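Local coordinates for glucokinase (Thermus thermophilus, PDB 3VOV), which catalyses the ATP-dependent phosphorylation of glucose and other hexoses at the 6-hydroxyl, as a zinc-containing sugar kinase of the ROK family, at the interface of chains A and B. Sequence-based numbering; all coordinates share one arbitrary frame. Chains: chain A/B, Glucokinase.

The interface of chains A and B. Residues chain A 172-174; chain B 213, 216, 220.
B:Arg216 reaches from helix 212-236 of one subunit to A:Glu174 in a loop of the other, the loop whose cysteines help to bind a zinc ion, probably structural. Its CB leaves the helix with CG anti to the backbone N (chi1 -162°), and the chain then runs extended to NE, which carries the guanidinium the full length of an arginine towards the loop. CD comes up against the backbone carbonyl of A:Gly172, 3.2 Å from its O. Beyond it, NE donates to carboxylate oxygen OE1 of A:Glu174 at 2.9 Å. NH2 donates to the same OE1 of A:Glu174 at 2.8 Å, and this pair is also a salt bridge. Arginine suits the place by its length and by two nitrogens on one edge that converge on one oxygen: NH2 meets it nearly along its C-O axis, NE on the anti side. Both bonds are bent, as expected when one acceptor is shared. Carboxylate and guanidinium are nearly coplanar, 23° apart. At the tip, NH1 lies 3.6 Å from O of A:Gly172, too far to count as a hydrogen bond, with CD2 of A:Leu173 a little farther off. CA of A:Leu173 sits over the rim of one guanidinium face, and the leucine adds apolar surface there.

A:Glu174 suits its place because its chain, bent at chi2, presents an acidic tip to the arginine. B:Gln220 lies alongside, its OE1 3.4 Å from CG of A:Glu174 and its amide nearly perpendicular to the carboxylate. A:Gly172, with a positive phi that glycine tolerates easily, has no side chain to obstruct the neighbouring helix. B:Lys213 offers it methylenes, CD resting 3.7 Å from CA of A:Gly172. An alanine in place of B:Arg216 would probably leave the A:Glu174 carboxylate without its charged mate and open a gap beside A:Leu173. Repeated by two-fold symmetry, the contact ties each zinc-binding loop to the partner's helix and probably helps hold the subunits together.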
loop_
_atom_site.group_PDB
_atom_site.type_symbol
_atom_site.label_atom_id
_atom_site.label_comp_id
_atom_site.label_asym_id
_atom_site.label_seq_id
_atom_site.Cartn_x
_atom_site.Cartn_y
_atom_site.Cartn_z
ATOM N N GLY A 172 -13.039 -6.819 -11.434
ATOM C CA GLY A 172 -12.437 -5.948 -12.441
ATOM C C GLY A 172 -11.521 -4.913 -11.780
ATOM O O GLY A 172 -10.803 -4.197 -12.482
ATOM N N LEU A 173 -11.539 -4.829 -10.449
ATOM C CA LEU A 173 -10.608 -3.936 -9.731
ATOM C C LEU A 173 -9.362 -4.710 -9.200
ATOM O O LEU A 173 -9.046 -5.774 -9.711
ATOM C CB LEU A 173 -11.315 -3.196 -8.574
ATOM C CG LEU A 173 -12.659 -2.599 -8.959
ATOM C CD1 LEU A 173 -13.352 -1.899 -7.714
ATOM C CD2 LEU A 173 -12.487 -1.673 -10.141
ATOM N N GLU A 174 -8.711 -4.175 -8.168
ATOM C CA GLU A 174 -7.571 -4.834 -7.519
ATOM C C GLU A 174 -7.546 -4.353 -6.073
ATOM O O GLU A 174 -8.005 -3.239 -5.789
ATOM C CB GLU A 174 -6.233 -4.511 -8.252
ATOM C CG GLU A 174 -5.403 -3.278 -7.759
ATOM C CD GLU A 174 -6.072 -1.908 -7.919
ATOM O OE1 GLU A 174 -6.928 -1.707 -8.820
ATOM O OE2 GLU A 174 -5.658 -0.961 -7.201
ATOM N N LYS B 213 -9.708 -6.126 -17.875
ATOM C CA LYS B 213 -9.141 -6.817 -16.721
ATOM C C LYS B 213 -7.677 -7.179 -16.978
ATOM O O LYS B 213 -6.829 -7.067 -16.077
ATOM C CB LYS B 213 -9.967 -8.050 -16.435
ATOM C CG LYS B 213 -9.900 -8.569 -15.042
ATOM C CD LYS B 213 -11.315 -8.901 -14.431
ATOM C CE LYS B 213 -11.855 -10.281 -14.787
ATOM N NZ LYS B 213 -12.908 -10.157 -15.856
ATOM N N ARG B 216 -5.541 -3.973 -17.019
ATOM C CA ARG B 216 -5.326 -3.477 -15.671
ATOM C C ARG B 216 -4.155 -4.206 -15.015
ATOM O O ARG B 216 -3.285 -3.594 -14.402
ATOM C CB ARG B 216 -6.584 -3.706 -14.800
ATOM C CG ARG B 216 -6.579 -2.829 -13.549
ATOM C CD ARG B 216 -7.797 -3.109 -12.635
ATOM N NE ARG B 216 -7.857 -2.135 -11.529
ATOM C CZ ARG B 216 -8.674 -1.088 -11.492
ATOM N NH1 ARG B 216 -9.499 -0.857 -12.503
ATOM N NH2 ARG B 216 -8.676 -0.265 -10.451
ATOM N N GLN B 220 -0.276 -2.893 -14.322
ATOM C CA GLN B 220 0.153 -2.872 -12.928
ATOM C C GLN B 220 1.518 -3.542 -12.738
ATOM O O GLN B 220 2.408 -2.974 -12.085
ATOM C CB GLN B 220 -0.902 -3.480 -11.995
ATOM C CG GLN B 220 -0.393 -3.622 -10.539
ATOM C CD GLN B 220 -1.503 -3.930 -9.566
ATOM O OE1 GLN B 220 -2.423 -3.164 -9.414
ATOM N NE2 GLN B 220 -1.406 -5.069 -8.890
#